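Side-chain contacts in protein NRD1 (Saccharomyces cerevisiae, PDB 3CLJ), which binds the phosphorylated C-terminal domain of RNA polymerase II as part of the Nrd1-Nab3-Sen1 transcription termination complex: residues S40-L45 with D66-A71; E103-A108 with M122-W127. All blocks are in the same frame, centred on the assembly; numbering follows the deposited sequence.

Interaction 1: residues S40-L45 with D66-A71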
# COMPACT_ATOMS: atom_id res chain seq x y z
N SER A 40 -1.57 -3.25 -13.61
CA SER A 40 -2.77 -3.94 -13.17
C SER A 40 -2.43 -5.20 -12.35
O SER A 40 -3.08 -5.49 -11.35
CB SER A 40 -3.70 -4.18 -14.36
OG SER A 40 -4.47 -5.34 -14.17
N LYS A 41 -1.39 -5.91 -12.75
CA LYS A 41 -0.97 -7.08 -11.99
C LYS A 41 0.06 -6.79 -10.86
O LYS A 41 0.26 -7.64 -9.98
CB LYS A 41 -0.60 -8.27 -12.92
CG LYS A 41 0.73 -8.21 -13.64
CD LYS A 41 0.88 -9.46 -14.57
CE LYS A 41 2.16 -9.33 -15.44
NZ LYS A 41 2.51 -10.44 -16.42
N ILE A 42 0.72 -5.63 -10.90
CA ILE A 42 1.54 -5.15 -9.78
C ILE A 42 0.61 -4.79 -8.60
O ILE A 42 0.86 -5.18 -7.44
CB ILE A 42 2.42 -3.92 -10.17
CG1 ILE A 42 3.57 -4.36 -11.14
CG2 ILE A 42 2.86 -3.10 -8.88
CD1 ILE A 42 4.03 -3.28 -12.15
N ILE A 43 -0.47 -4.08 -8.94
CA ILE A 43 -1.43 -3.55 -7.97
C ILE A 43 -2.23 -4.69 -7.30
O ILE A 43 -2.32 -4.73 -6.06
CB ILE A 43 -2.30 -2.41 -8.63
CG1 ILE A 43 -1.42 -1.17 -8.97
CG2 ILE A 43 -3.55 -2.05 -7.78
CD1 ILE A 43 -0.97 -0.37 -7.76
N SER A 44 -2.74 -5.62 -8.10
CA SER A 44 -3.46 -6.80 -7.57
C SER A 44 -2.57 -7.60 -6.62
O SER A 44 -2.98 -7.92 -5.48
CB SER A 44 -4.11 -7.67 -8.68
OG SER A 44 -3.18 -8.57 -9.27
N LEU A 45 -1.32 -7.82 -7.01
CA LEU A 45 -0.40 -8.51 -6.11
C LEU A 45 -0.14 -7.83 -4.76
O LEU A 45 -0.15 -8.51 -3.73
CB LEU A 45 0.89 -8.95 -6.80
CG LEU A 45 1.86 -9.84 -5.98
CD1 LEU A 45 1.19 -11.17 -5.46
CD2 LEU A 45 3.17 -10.18 -6.78
N ASP A 66 1.93 2.64 0.29
CA ASP A 66 2.35 4.01 0.43
C ASP A 66 3.39 4.40 -0.59
O ASP A 66 3.33 5.44 -1.19
CB ASP A 66 2.94 4.28 1.85
CG ASP A 66 3.43 5.68 2.02
OD1 ASP A 66 2.63 6.63 1.89
OD2 ASP A 66 4.64 5.90 2.26
N SER A 67 4.41 3.56 -0.71
CA SER A 67 5.54 3.88 -1.56
C SER A 67 5.15 3.91 -3.06
O SER A 67 5.44 4.87 -3.77
CB SER A 67 6.65 2.85 -1.33
OG SER A 67 7.82 3.25 -2.04
N ILE A 68 4.50 2.85 -3.51
CA ILE A 68 4.08 2.74 -4.88
C ILE A 68 2.92 3.74 -5.13
O ILE A 68 2.94 4.49 -6.12
CB ILE A 68 3.71 1.26 -5.21
CG1 ILE A 68 5.01 0.43 -5.33
CG2 ILE A 68 2.85 1.18 -6.53
CD1 ILE A 68 4.74 -1.13 -5.48
N GLY A 69 1.97 3.80 -4.21
CA GLY A 69 0.90 4.74 -4.35
C GLY A 69 1.29 6.18 -4.49
O GLY A 69 0.73 6.89 -5.36
N ARG A 70 2.25 6.66 -3.65
CA ARG A 70 2.63 8.08 -3.69
C ARG A 70 3.60 8.30 -4.85
O ARG A 70 3.61 9.38 -5.41
CB ARG A 70 3.17 8.67 -2.35
CG ARG A 70 2.09 9.00 -1.24
CD ARG A 70 2.67 9.74 0.08
NE ARG A 70 3.71 8.90 0.67
CZ ARG A 70 5.02 9.06 0.51
NH1 ARG A 70 5.53 10.09 -0.17
NH2 ARG A 70 5.83 8.14 1.00
N ALA A 71 4.36 7.26 -5.25
CA ALA A 71 5.21 7.37 -6.47
C ALA A 71 4.34 7.56 -7.74
O ALA A 71 4.61 8.43 -8.56
CB ALA A 71 6.16 6.18 -6.63

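Interaction 2: residues E103-A108 with M122-W127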
# COMPACT_ATOMS: atom_id res chain seq x y z
N GLU A 103 -10.97 -1.49 3.19
CA GLU A 103 -10.86 -2.93 3.53
C GLU A 103 -9.47 -3.25 4.12
O GLU A 103 -9.33 -3.91 5.18
CB GLU A 103 -11.11 -3.81 2.29
CG GLU A 103 -10.76 -5.29 2.47
CD GLU A 103 -10.51 -6.01 1.15
OE1 GLU A 103 -11.01 -5.53 0.08
OE2 GLU A 103 -9.80 -7.05 1.21
N LEU A 104 -8.45 -2.81 3.39
CA LEU A 104 -7.10 -3.14 3.77
C LEU A 104 -6.72 -2.45 5.07
O LEU A 104 -6.04 -3.05 5.88
CB LEU A 104 -6.09 -2.75 2.66
CG LEU A 104 -6.26 -3.42 1.30
CD1 LEU A 104 -5.05 -2.96 0.40
CD2 LEU A 104 -6.40 -4.95 1.36
N LEU A 105 -7.05 -1.18 5.21
CA LEU A 105 -6.78 -0.46 6.49
C LEU A 105 -7.49 -1.04 7.70
O LEU A 105 -6.86 -1.21 8.74
CB LEU A 105 -7.22 1.02 6.38
CG LEU A 105 -6.25 1.87 5.54
CD1 LEU A 105 -6.98 3.17 5.00
CD2 LEU A 105 -4.95 2.20 6.34
N SER A 106 -8.81 -1.31 7.59
CA SER A 106 -9.55 -1.84 8.71
C SER A 106 -8.94 -3.14 9.19
O SER A 106 -8.77 -3.33 10.39
CB SER A 106 -11.06 -2.03 8.38
OG SER A 106 -11.54 -0.74 7.96
N ASP A 107 -8.61 -4.03 8.26
CA ASP A 107 -7.99 -5.29 8.61
C ASP A 107 -6.58 -5.10 9.19
O ASP A 107 -6.23 -5.74 10.16
CB ASP A 107 -7.91 -6.24 7.39
CG ASP A 107 -7.64 -7.66 7.79
OD1 ASP A 107 -8.26 -8.13 8.78
OD2 ASP A 107 -6.86 -8.35 7.09
N ALA A 108 -5.76 -4.25 8.57
CA ALA A 108 -4.39 -4.03 9.08
C ALA A 108 -4.45 -3.52 10.52
O ALA A 108 -3.69 -4.00 11.37
CB ALA A 108 -3.61 -3.05 8.17
N MET A 122 -0.18 7.47 11.58
CA MET A 122 0.69 8.48 10.95
C MET A 122 0.74 8.41 9.47
O MET A 122 0.76 9.42 8.77
CB MET A 122 2.15 8.44 11.43
CG MET A 122 3.03 9.51 10.65
SD MET A 122 2.65 11.27 11.03
CE MET A 122 2.36 11.91 9.39
N LEU A 123 0.75 7.20 8.96
CA LEU A 123 0.64 6.98 7.56
C LEU A 123 -0.66 7.54 6.97
O LEU A 123 -0.66 8.16 5.88
CB LEU A 123 0.78 5.46 7.32
CG LEU A 123 1.21 4.91 5.99
CD1 LEU A 123 2.62 5.39 5.58
CD2 LEU A 123 1.02 3.35 5.94
N LEU A 124 -1.80 7.31 7.67
CA LEU A 124 -3.07 8.01 7.31
C LEU A 124 -2.90 9.52 7.23
O LEU A 124 -3.51 10.20 6.37
CB LEU A 124 -4.22 7.65 8.28
CG LEU A 124 -4.67 6.18 8.06
CD1 LEU A 124 -5.64 5.67 9.13
CD2 LEU A 124 -5.28 6.05 6.61
N ASP A 125 -2.09 10.07 8.14
CA ASP A 125 -1.88 11.53 8.16
C ASP A 125 -1.09 12.03 6.96
O ASP A 125 -1.41 13.06 6.35
CB ASP A 125 -1.23 11.96 9.48
CG ASP A 125 -2.21 11.89 10.65
OD1 ASP A 125 -3.44 11.79 10.38
OD2 ASP A 125 -1.78 11.95 11.83
N ILE A 126 -0.06 11.27 6.60
CA ILE A 126 0.70 11.49 5.36
C ILE A 126 -0.20 11.31 4.12
O ILE A 126 -0.17 12.15 3.22
CB ILE A 126 1.95 10.55 5.34
CG1 ILE A 126 3.02 11.08 6.32
CG2 ILE A 126 2.52 10.31 3.93
CD1 ILE A 126 3.76 9.91 6.90
N TRP A 127 -1.03 10.27 4.07
CA TRP A 127 -1.96 10.13 2.94
C TRP A 127 -2.89 11.34 2.80
O TRP A 127 -3.14 11.85 1.71
CB TRP A 127 -2.76 8.82 3.10
CG TRP A 127 -1.86 7.62 2.90
CD1 TRP A 127 -0.50 7.66 2.55
CD2 TRP A 127 -2.19 6.23 3.02
NE1 TRP A 127 -0.01 6.40 2.42
CE2 TRP A 127 -1.01 5.49 2.68
CE3 TRP A 127 -3.36 5.52 3.31
CZ2 TRP A 127 -0.98 4.11 2.63
CZ3 TRP A 127 -3.32 4.15 3.30
CH2 TRP A 127 -2.13 3.45 2.96

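Interaction 1: residues S40-L45 with D66-A71
Ile68 meets Ile42 and Ile43 with two different branches, and the torsions show how it divides them. In Ile68, CD1 stands anti to CA (chi2 173°), which extends the longer arm toward Ile42; CG2, the shorter branch, is left for Ile43. Ile43 differs in its second torsion: rotation about CB-CG1 (chi2 -72°) folds CD1 back toward CA and across the gap, although the bond from CA to CB does not aim at the other segment. The methyls then meet as two separate pairs, Ile68 CD1 to Ile42 CG2 at 4.4 Å and Ile68 CG2 to Ile43 CD1 at 4.3 Å. Both spacings exceed close van der Waals contact, and only 80 Å² is buried, so this is a light apolar touch between segments whose closest CA atoms, those of Ile43 and Ile68, are 8.9 Å apart.

On the far side of segment 66-71, Arg70 grips Asp66 side-on. Arg70 NE reaches Asp66 OD1 and Arg70 NH2 reaches Asp66 OD2, each at 2.8 Å and nearly in the guanidinium plane, while both syn approaches lie 32° out of the carboxylate plane.

The contact joins helix 39-52 to helix 58-77. Helix 22-34 covers its flank through Tyr31 on Ile42 and Thr29 and Ala32 on Ile68, and helix 90-111 packs against Ile43 with Ala93, Thr96 and Leu97.

Interaction 2: residues E103-A108 with M122-W127
Leu105 reaches from segment 103-108 into the angle between Leu124 and Trp127, and its two methyls make all the close contacts here. The tight part is with Leu124: Leu105 CD1 lies 3.7 Å from Leu124 CD2, and Leu105 CD2 is 3.9 Å from that same Leu124 CD2, which therefore sits against the forked end of Leu105. The approach to Trp127 is wider, Leu105 CD2 meeting the six-membered ring obliquely at Trp127 CZ3, 4.0 Å away. In Trp127, CG is anti to the carbonyl carbon (chi1 -69°), which sends the indole outward from its helix with CZ3 toward Leu105; Leu123 O stands 3.2 Å above the Trp127 ring plane near its rim. The indole is also held at NE1, which hydrogen-bonds to Asp66 OD1 of helix 58-77.

The buried patch is small, 117 Å² in all. By contrast, the sides turned to solvent carry Met122 and the acids Glu103, Asp107 and Asp125, which form salt bridges with Arg51, Lys58 and Arg142 respectively. Cutting Leu105 back to an alanine is likely to leave Leu124 CD2 and Trp127 CZ3 without their shared apolar partner and to open a gap between the helices, where Leu138, Ile141 and Ile120 also touch the leucine.

Helices 90-111 and 114-130 run in roughly opposite directions and are joined by a very short link, so the contact closes a helical hairpin, consistent with the stacked all-helical architecture of CTD-interacting domains.

Overall arrangement
The two contacts follow in series along the chain: interaction 1 pairs helices 39-52 and 58-77, interaction 2 pairs helices 90-111 and 114-130, and helices 58-77 and 90-111 are consecutive. Their centres lie 15 Å apart within the one all-helical CID domain, yet the segments touch directly. The hydrogen bond between Asp66 OD1 and Trp127 NE1 spans 2.7 Å, and Asp66 CG packs 3.7 Å from Leu123 CD1. Ile126 CG2 adds a contact with Arg70 NE. Segment 66-71 of the first pair is thus tied directly to segment 122-127 of the second, which is consistent with both contacts belonging to the scaffold of a domain that binds the polymerase tail.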